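Local coordinates for protein aldehyde dehydrogenase (Burkholderia vietnamiensis, PDB 5KF0) that binds NADPH and, as a member of the aldehyde dehydrogenase family, probably oxidises aldehydes to carboxylic acids with a nicotinamide cofactor, at residues Ala406-Gly418 and Asp450-Leu462. Residues are numbered along the deposited sequence; the frame is centred on the assembly and turned at random.
With NDP (NADPH dihydro-nicotinamide-adenine-dinucleotide phosphate), chain E.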
ATOM      1  N   ALA A 406      13.228  -3.216 -31.097  1.00 12.89           N
ATOM      2  CA  ALA A 406      14.378  -2.337 -31.281  1.00 14.89           C
ATOM      3  C   ALA A 406      14.013  -1.126 -32.127  1.00 15.72           C
ATOM      4  O   ALA A 406      14.498  -0.017 -31.882  1.00 13.67           O
ATOM      5  CB  ALA A 406      15.531  -3.109 -31.918  1.00 15.91           C
ATOM      6  N   ARG A 407      13.153  -1.314 -33.126  1.00 14.36           N
ATOM      7  CA  ARG A 407      12.808  -0.191 -33.987  1.00 11.98           C
ATOM      8  C   ARG A 407      11.843   0.770 -33.298  1.00 12.42           C
ATOM      9  O   ARG A 407      11.932   1.982 -33.512  1.00 14.14           O
ATOM     10  CB  ARG A 407      12.265  -0.724 -35.311  1.00 13.12           C
ATOM     11  CG  ARG A 407      13.415  -1.286 -36.153  1.00 13.06           C
ATOM     12  CD  ARG A 407      12.990  -2.319 -37.195  1.00 17.93           C
ATOM     13  NE  ARG A 407      12.266  -1.707 -38.299  1.00 17.12           N
ATOM     14  CZ  ARG A 407      11.643  -2.395 -39.254  1.00 18.89           C
ATOM     15  NH1 ARG A 407      11.649  -3.724 -39.235  1.00 17.28           N
ATOM     16  NH2 ARG A 407      11.003  -1.754 -40.220  1.00 19.33           N
ATOM     17  N   VAL A 408      10.950   0.271 -32.443  1.00 12.48           N
ATOM     18  CA  VAL A 408      10.164   1.179 -31.608  1.00 12.88           C
ATOM     19  C   VAL A 408      11.096   2.047 -30.765  1.00 14.07           C
ATOM     20  O   VAL A 408      10.913   3.266 -30.646  1.00 13.38           O
ATOM     21  CB  VAL A 408       9.182   0.390 -30.719  1.00 11.52           C
ATOM     22  CG1 VAL A 408       8.519   1.334 -29.692  1.00 10.54           C
ATOM     23  CG2 VAL A 408       8.122  -0.321 -31.572  1.00 13.42           C
ATOM     24  N   ASN A 409      12.108   1.423 -30.155  1.00 12.18           N
ATOM     25  CA  ASN A 409      13.062   2.131 -29.304  1.00 11.65           C
ATOM     26  C   ASN A 409      14.021   3.019 -30.085  1.00 15.12           C
ATOM     27  O   ASN A 409      14.742   3.806 -29.466  1.00 15.92           O
ATOM     28  CB  ASN A 409      13.891   1.133 -28.488  1.00 11.01           C
ATOM     29  CG  ASN A 409      13.149   0.578 -27.285  1.00 13.34           C
ATOM     30  OD1 ASN A 409      12.239   1.206 -26.754  1.00 13.93           O
ATOM     31  ND2 ASN A 409      13.564  -0.617 -26.835  1.00 14.40           N
ATOM     32  N   ASP A 410      14.073   2.892 -31.416  1.00 12.93           N
ATOM     33  CA  ASP A 410      14.988   3.667 -32.251  1.00 13.50           C
ATOM     34  C   ASP A 410      14.428   5.080 -32.418  1.00 12.82           C
ATOM     35  O   ASP A 410      13.912   5.467 -33.469  1.00 13.97           O
ATOM     36  CB  ASP A 410      15.182   2.972 -33.592  1.00 12.36           C
ATOM     37  CG  ASP A 410      15.978   3.812 -34.573  1.00 14.83           C
ATOM     38  OD1 ASP A 410      16.926   4.502 -34.113  1.00 16.97           O
ATOM     39  OD2 ASP A 410      15.639   3.806 -35.787  1.00 17.16           O
ATOM     40  N   SER A 411      14.538   5.854 -31.335  1.00 11.83           N
ATOM     41  CA  SER A 411      13.859   7.135 -31.221  1.00 12.84           C
ATOM     42  C   SER A 411      14.464   7.913 -30.065  1.00 11.89           C
ATOM     43  O   SER A 411      14.964   7.318 -29.104  1.00 13.84           O
ATOM     44  CB  SER A 411      12.357   6.944 -30.968  1.00 11.89           C
ATOM     45  OG  SER A 411      11.721   8.199 -30.763  1.00 14.82           O
ATOM     46  N   ASP A 412      14.390   9.248 -30.166  1.00 13.08           N
ATOM     47  CA  ASP A 412      14.660  10.120 -29.026  1.00 12.05           C
ATOM     48  C   ASP A 412      13.600   9.992 -27.944  1.00 13.66           C
ATOM     49  O   ASP A 412      13.842  10.398 -26.802  1.00 12.67           O
ATOM     50  CB  ASP A 412      14.692  11.595 -29.456  1.00 12.07           C
ATOM     51  CG  ASP A 412      15.790  11.910 -30.438  1.00 21.08           C
ATOM     52  OD1 ASP A 412      16.799  11.182 -30.480  1.00 20.12           O
ATOM     53  OD2 ASP A 412      15.642  12.932 -31.142  1.00 24.96           O
ATOM     54  N   PHE A 413      12.441   9.440 -28.277  1.00 12.49           N
ATOM     55  CA  PHE A 413      11.249   9.567 -27.458  1.00  9.65           C
ATOM     56  C   PHE A 413      10.890   8.238 -26.814  1.00 11.47           C
ATOM     57  O   PHE A 413      11.503   7.201 -27.082  1.00 14.41           O
ATOM     58  CB  PHE A 413      10.099  10.114 -28.314  1.00 12.88           C
ATOM     59  CG  PHE A 413      10.416  11.437 -28.935  1.00 10.38           C
ATOM     60  CD1 PHE A 413      10.573  12.561 -28.132  1.00 11.38           C
ATOM     61  CD2 PHE A 413      10.592  11.566 -30.316  1.00 14.30           C
ATOM     62  CE1 PHE A 413      10.880  13.804 -28.691  1.00 11.92           C
ATOM     63  CE2 PHE A 413      10.893  12.806 -30.882  1.00 17.01           C
ATOM     64  CZ  PHE A 413      11.042  13.929 -30.054  1.00 14.69           C
ATOM     65  N   GLY A 414       9.909   8.297 -25.914  1.00 10.02           N
ATOM     66  CA  GLY A 414       9.478   7.119 -25.185  1.00 13.01           C
ATOM     67  C   GLY A 414       8.247   7.383 -24.341  1.00 11.18           C
ATOM     68  O   GLY A 414       8.293   7.251 -23.110  1.00 10.04           O
ATOM     69  N   LEU A 415       7.132   7.728 -24.981  1.00 10.69           N
ATOM     70  CA  LEU A 415       5.929   8.039 -24.209  1.00  9.65           C
ATOM     71  C   LEU A 415       5.084   6.781 -24.057  1.00 11.17           C
ATOM     72  O   LEU A 415       5.056   6.198 -22.967  1.00 10.45           O
ATOM     73  CB  LEU A 415       5.159   9.202 -24.858  1.00 10.94           C
ATOM     74  CG  LEU A 415       4.482  10.142 -23.845  1.00 15.62           C
ATOM     75  CD1 LEU A 415       3.910  11.381 -24.528  1.00 14.43           C
ATOM     76  CD2 LEU A 415       3.392   9.420 -23.055  1.00 13.83           C
ATOM     77  N   GLN A 416       4.395   6.342 -25.117  1.00 11.24           N
ATOM     78  CA  GLN A 416       3.725   5.043 -25.080  1.00 10.17           C
ATOM     79  C   GLN A 416       3.973   4.300 -26.388  1.00  9.56           C
ATOM     80  O   GLN A 416       4.284   4.899 -27.422  1.00 11.99           O
ATOM     81  CB  GLN A 416       2.208   5.175 -24.803  1.00 10.09           C
ATOM     82  CG  GLN A 416       1.974   5.763 -23.391  1.00  8.71           C
ATOM     83  CD  GLN A 416       0.570   5.617 -22.811  1.00 12.60           C
ATOM     84  OE1 GLN A 416       0.407   5.744 -21.595  1.00 11.52           O
ATOM     85  NE2 GLN A 416      -0.441   5.397 -23.654  1.00 10.30           N
ATOM     86  N   ALA A 417       3.834   2.977 -26.317  1.00  9.08           N
ATOM     87  CA  ALA A 417       3.859   2.094 -27.480  1.00  9.91           C
ATOM     88  C   ALA A 417       2.714   1.103 -27.338  1.00 12.91           C
ATOM     89  O   ALA A 417       2.273   0.814 -26.226  1.00 14.11           O
ATOM     90  CB  ALA A 417       5.195   1.327 -27.601  1.00 11.97           C
ATOM     91  N   GLY A 418       2.237   0.579 -28.467  1.00 11.70           N
ATOM     92  CA  GLY A 418       1.183  -0.421 -28.467  1.00 11.37           C
ATOM     93  C   GLY A 418       1.633  -1.689 -29.174  1.00 11.59           C
ATOM     94  O   GLY A 418       2.417  -1.643 -30.128  1.00 11.36           O
ATOM     95  N   ASP A 450      -8.064   8.159 -17.230  1.00 10.92           N
ATOM     96  CA  ASP A 450      -7.489   9.301 -16.527  1.00 10.92           C
ATOM     97  C   ASP A 450      -6.974   8.994 -15.131  1.00 14.35           C
ATOM     98  O   ASP A 450      -6.290   9.847 -14.555  1.00 15.41           O
ATOM     99  CB  ASP A 450      -8.504  10.442 -16.505  1.00 10.78           C
ATOM    100  CG  ASP A 450      -8.730  11.001 -17.893  1.00 13.14           C
ATOM    101  OD1 ASP A 450      -7.764  11.543 -18.465  1.00 12.94           O
ATOM    102  OD2 ASP A 450      -9.852  10.880 -18.420  1.00 17.28           O
ATOM    103  N   ASN A 451      -7.239   7.808 -14.574  1.00 12.27           N
ATOM    104  CA  ASN A 451      -6.618   7.468 -13.302  1.00 11.85           C
ATOM    105  C   ASN A 451      -5.244   6.828 -13.455  1.00 11.77           C
ATOM    106  O   ASN A 451      -4.507   6.753 -12.467  1.00 12.56           O
ATOM    107  CB  ASN A 451      -7.516   6.522 -12.488  1.00 11.53           C
ATOM    108  CG  ASN A 451      -7.741   5.195 -13.181  1.00 13.23           C
ATOM    109  OD1 ASN A 451      -7.762   5.122 -14.409  1.00 12.66           O
ATOM    110  ND2 ASN A 451      -7.931   4.135 -12.392  1.00 15.70           N
ATOM    111  N   MET A 452      -4.871   6.403 -14.655  1.00 11.15           N
ATOM    112  CA  MET A 452      -3.669   5.593 -14.784  1.00  9.31           C
ATOM    113  C   MET A 452      -2.416   6.467 -14.713  1.00  9.35           C
ATOM    114  O   MET A 452      -2.442   7.640 -15.101  1.00 11.22           O
ATOM    115  CB  MET A 452      -3.700   4.819 -16.102  1.00  9.90           C
ATOM    116  CG  MET A 452      -3.227   5.589 -17.341  1.00 10.75           C
ATOM    117  SD  MET A 452      -3.639   4.661 -18.843  1.00 11.39           S
ATOM    118  CE  MET A 452      -2.381   5.226 -19.988  1.00 13.31           C
ATOM    119  N   PRO A 453      -1.301   5.925 -14.216  1.00 11.23           N
ATOM    120  CA  PRO A 453      -0.034   6.662 -14.328  1.00 10.63           C
ATOM    121  C   PRO A 453       0.273   6.924 -15.798  1.00 10.77           C
ATOM    122  O   PRO A 453       0.110   6.044 -16.648  1.00 12.42           O
ATOM    123  CB  PRO A 453       0.991   5.716 -13.681  1.00 13.18           C
ATOM    124  CG  PRO A 453       0.366   4.343 -13.795  1.00 11.31           C
ATOM    125  CD  PRO A 453      -1.120   4.555 -13.696  1.00 11.62           C
ATOM    126  N   TYR A 454       0.668   8.158 -16.111  1.00  9.20           N
ATOM    127  CA  TYR A 454       0.830   8.530 -17.511  1.00 11.38           C
ATOM    128  C   TYR A 454       1.984   9.504 -17.673  1.00 11.70           C
ATOM    129  O   TYR A 454       2.020  10.543 -17.007  1.00 11.69           O
ATOM    130  CB  TYR A 454      -0.461   9.156 -18.054  1.00 10.82           C
ATOM    131  CG  TYR A 454      -0.303   9.638 -19.469  1.00 10.49           C
ATOM    132  CD1 TYR A 454      -0.342   8.738 -20.523  1.00 12.75           C
ATOM    133  CD2 TYR A 454      -0.082  10.982 -19.753  1.00 10.22           C
ATOM    134  CE1 TYR A 454      -0.195   9.160 -21.829  1.00 13.64           C
ATOM    135  CE2 TYR A 454       0.067  11.416 -21.072  1.00 13.13           C
ATOM    136  CZ  TYR A 454       0.009  10.493 -22.096  1.00 13.68           C
ATOM    137  OH  TYR A 454       0.139  10.903 -23.410  1.00 14.45           O
ATOM    138  N   GLY A 455       2.905   9.186 -18.575  1.00  9.92           N
ATOM    139  CA  GLY A 455       4.013  10.086 -18.818  1.00  9.43           C
ATOM    140  C   GLY A 455       5.074   9.408 -19.656  1.00 11.66           C
ATOM    141  O   GLY A 455       4.926   8.258 -20.072  1.00 11.15           O
ATOM    142  N   GLY A 456       6.146  10.159 -19.912  1.00 10.32           N
ATOM    143  CA  GLY A 456       7.186   9.660 -20.788  1.00 11.15           C
ATOM    144  C   GLY A 456       8.547   9.533 -20.142  1.00 11.03           C
ATOM    145  O   GLY A 456       8.820  10.155 -19.112  1.00 13.38           O
ATOM    146  N   VAL A 457       9.406   8.713 -20.745  1.00 11.11           N
ATOM    147  CA  VAL A 457      10.824   8.684 -20.412  1.00 10.33           C
ATOM    148  C   VAL A 457      11.601   9.157 -21.639  1.00  9.31           C
ATOM    149  O   VAL A 457      11.003   9.611 -22.627  1.00 10.48           O
ATOM    150  CB  VAL A 457      11.265   7.282 -19.940  1.00  9.38           C
ATOM    151  CG1 VAL A 457      10.543   6.913 -18.621  1.00 11.96           C
ATOM    152  CG2 VAL A 457      10.992   6.225 -21.027  1.00 11.61           C
ATOM    153  N   LYS A 458      12.935   9.063 -21.596  1.00 10.14           N
ATOM    154  CA  LYS A 458      13.780   9.653 -22.633  1.00 11.28           C
ATOM    155  C   LYS A 458      13.362  11.108 -22.870  1.00 13.10           C
ATOM    156  O   LYS A 458      13.114  11.824 -21.898  1.00 12.68           O
ATOM    157  CB  LYS A 458      13.739   8.776 -23.898  1.00 14.27           C
ATOM    158  CG  LYS A 458      14.327   7.371 -23.621  1.00 11.73           C
ATOM    159  CD  LYS A 458      13.928   6.318 -24.656  1.00 13.39           C
ATOM    160  CE  LYS A 458      14.421   6.702 -26.039  1.00 12.30           C
ATOM    161  NZ  LYS A 458      14.147   5.614 -27.035  1.00 14.35           N
ATOM    162  N   ASP A 459      13.268  11.570 -24.120  1.00 12.22           N
ATOM    163  CA  ASP A 459      12.917  12.974 -24.346  1.00 10.63           C
ATOM    164  C   ASP A 459      11.423  13.264 -24.206  1.00 11.82           C
ATOM    165  O   ASP A 459      11.016  14.420 -24.412  1.00 11.54           O
ATOM    166  CB  ASP A 459      13.388  13.435 -25.730  1.00 11.48           C
ATOM    167  CG  ASP A 459      14.884  13.715 -25.780  1.00 16.82           C
ATOM    168  OD1 ASP A 459      15.542  13.683 -24.718  1.00 17.11           O
ATOM    169  OD2 ASP A 459      15.408  13.966 -26.888  1.00 18.25           O
ATOM    170  N   SER A 460      10.602  12.275 -23.850  1.00 11.78           N
ATOM    171  CA  SER A 460       9.150  12.468 -23.804  1.00 11.70           C
ATOM    172  C   SER A 460       8.615  12.938 -22.455  1.00 12.02           C
ATOM    173  O   SER A 460       7.412  13.227 -22.360  1.00 11.22           O
ATOM    174  CB  SER A 460       8.413  11.176 -24.183  1.00 11.57           C
ATOM    175  OG  SER A 460       8.677  10.834 -25.532  1.00 10.57           O
ATOM    176  N   GLY A 461       9.428  13.000 -21.408  1.00 10.36           N
ATOM    177  CA  GLY A 461       8.886  13.516 -20.165  1.00 11.68           C
ATOM    178  C   GLY A 461       9.789  13.253 -18.979  1.00 10.49           C
ATOM    179  O   GLY A 461      10.867  12.652 -19.085  1.00 11.63           O
ATOM    180  N   LEU A 462       9.299  13.717 -17.828  1.00 10.36           N
ATOM    181  CA  LEU A 462       9.979  13.538 -16.545  1.00 12.20           C
ATOM    182  C   LEU A 462       8.890  13.582 -15.481  1.00 12.92           C
ATOM    183  O   LEU A 462       8.405  14.668 -15.150  1.00 12.49           O
ATOM    184  CB  LEU A 462      11.021  14.628 -16.318  1.00 14.58           C
ATOM    185  CG  LEU A 462      11.916  14.395 -15.101  1.00 19.30           C
ATOM    186  CD1 LEU A 462      12.771  13.157 -15.315  1.00 20.96           C
ATOM    187  CD2 LEU A 462      12.783  15.607 -14.858  1.00 28.28           C
TER
HETATM  188  PA  NDP E 501       4.038  24.205 -27.025  1.00 13.08           P
HETATM  189  O1A NDP E 501       5.287  23.673 -26.406  1.00 14.00           O
HETATM  190  O2A NDP E 501       4.306  25.008 -28.298  1.00 14.28           O
HETATM  191  O5B NDP E 501       3.203  25.107 -26.016  1.00 13.03           O
HETATM  192  C5B NDP E 501       2.711  24.474 -24.809  1.00 12.93           C
HETATM  193  C4B NDP E 501       2.489  25.534 -23.763  1.00 10.86           C
HETATM  194  O4B NDP E 501       3.763  26.073 -23.345  1.00 13.69           O
HETATM  195  C3B NDP E 501       1.656  26.736 -24.227  1.00 10.47           C
HETATM  196  O3B NDP E 501       0.869  27.237 -23.149  1.00 10.86           O
HETATM  197  C2B NDP E 501       2.746  27.747 -24.586  1.00 11.91           C
HETATM  198  O2B NDP E 501       2.328  29.126 -24.537  1.00 13.15           O
HETATM  199  C1B NDP E 501       3.709  27.481 -23.444  1.00 12.76           C
HETATM  200  N9A NDP E 501       5.058  27.987 -23.662  1.00 12.69           N
HETATM  201  C8A NDP E 501       5.863  27.837 -24.760  1.00 10.07           C
HETATM  202  N7A NDP E 501       7.057  28.364 -24.620  1.00 11.52           N
HETATM  203  C5A NDP E 501       7.032  28.902 -23.343  1.00 12.37           C
HETATM  204  C6A NDP E 501       7.995  29.592 -22.581  1.00 13.62           C
HETATM  205  N6A NDP E 501       9.218  29.905 -23.028  1.00 14.09           N
HETATM  206  N1A NDP E 501       7.650  29.972 -21.329  1.00 13.99           N
HETATM  207  C2A NDP E 501       6.426  29.686 -20.882  1.00 15.50           C
HETATM  208  N3A NDP E 501       5.433  29.048 -21.507  1.00 14.88           N
HETATM  209  C4A NDP E 501       5.804  28.681 -22.741  1.00 14.45           C
HETATM  210  O3  NDP E 501       3.066  22.990 -27.349  1.00 11.94           O
HETATM  211  PN  NDP E 501       1.664  22.894 -28.094  1.00 12.16           P
HETATM  212  O1N NDP E 501       0.681  23.788 -27.432  1.00 12.78           O
HETATM  213  O2N NDP E 501       1.920  23.152 -29.557  1.00 13.95           O
HETATM  214  O5D NDP E 501       1.202  21.393 -27.876  1.00 11.63           O
HETATM  215  C5D NDP E 501       1.701  20.264 -28.612  1.00 12.69           C
HETATM  216  C4D NDP E 501       2.798  19.606 -27.814  1.00 11.63           C
HETATM  217  O4D NDP E 501       2.289  19.195 -26.517  1.00 12.76           O
HETATM  218  C3D NDP E 501       3.341  18.344 -28.490  1.00 12.58           C
HETATM  219  O3D NDP E 501       4.759  18.245 -28.414  1.00 12.52           O
HETATM  220  C2D NDP E 501       2.637  17.234 -27.711  1.00 16.64           C
HETATM  221  O2D NDP E 501       3.253  15.951 -27.741  1.00 12.42           O
HETATM  222  C1D NDP E 501       2.614  17.833 -26.311  1.00 13.86           C
HETATM  223  N1N NDP E 501       1.582  17.152 -25.538  1.00 12.93           N
HETATM  224  C2N NDP E 501       1.893  16.407 -24.425  1.00 11.79           C
HETATM  225  C3N NDP E 501       0.987  15.639 -23.788  1.00 10.72           C
HETATM  226  C7N NDP E 501       1.307  14.903 -22.535  1.00 12.75           C
HETATM  227  O7N NDP E 501       0.402  14.758 -21.700  1.00 11.66           O
HETATM  228  N7N NDP E 501       2.518  14.371 -22.386  1.00 10.98           N
HETATM  229  C4N NDP E 501      -0.378  15.478 -24.353  1.00 12.96           C
HETATM  230  C5N NDP E 501      -0.688  16.563 -25.329  1.00 12.19           C
HETATM  231  C6N NDP E 501       0.271  17.268 -25.898  1.00 13.77           C
HETATM  232  P2B NDP E 501       1.644  29.854 -25.839  1.00 13.72           P
HETATM  233  O1X NDP E 501       1.388  28.813 -26.863  1.00 14.08           O
HETATM  234  O2X NDP E 501       0.446  30.539 -25.249  1.00 12.20           O
HETATM  235  O3X NDP E 501       2.635  30.897 -26.311  1.00 14.73           O
HETATM  236  O   HOH W   1      11.661   4.009 -26.625  1.00 14.26           O
HETATM  237  O   HOH W   2      14.750  15.295 -29.127  1.00 31.41           O
HETATM  238  O   HOH W   3       2.569   6.630 -20.090  1.00 10.64           O
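Lys458 reaches across to the loop 410-415, a place that suits a lysine because its long apolar stem, bent at chi3, can lie along the backbone while NZ donates to Ser411 O at 2.8 Å from above the carbonyl plane and, weakly, to Phe413 O. Beside it, Asp459 N gives a hydrogen bond of 3.0 Å to Asp412 O, in the carbonyl plane. The side chains of Asp412 and Asp459 lie side by side, their carboxylate planes 56° apart, and a water donates to OD2 of each; their likely repulsion is probably eased by Lys251 of the second subunit, which pairs with Asp459. Gly414 is gripped at both ends: N makes an almost straight bond (2.8 Å, 176°) to Ser460 OG, a small hydroxyl also bonded to Gly259 O, and O accepts from Val457 N. Glycine suits this spot, since Val457 CG2 and Lys458 CD crowd the side where a CB would point.

Toward the cofactor, branched Leu415 sets CD2 3.7 Å from Tyr454 CZ and CD1 near NADPH N7N, while the ring edge meets the carboxamide, CE2 3.4 Å from O7N. Tyr454 OH is buried without a partner. The Gln416 amide stands 74° to this ring, NE2 held by Pro445 O and OE1 water-linked to Gly455 N.

At the lysine end, Ser411 OG accepts from Phe413 N in an ST turn and bonds to Asn261 OD1, shaping the loop after helix 401-409. Residues 456-460 lie on that loop, between strand 416-420, flanked by 263-266 and 438-441, and strand 461-462, which edges another sheet antiparallel to 253-257.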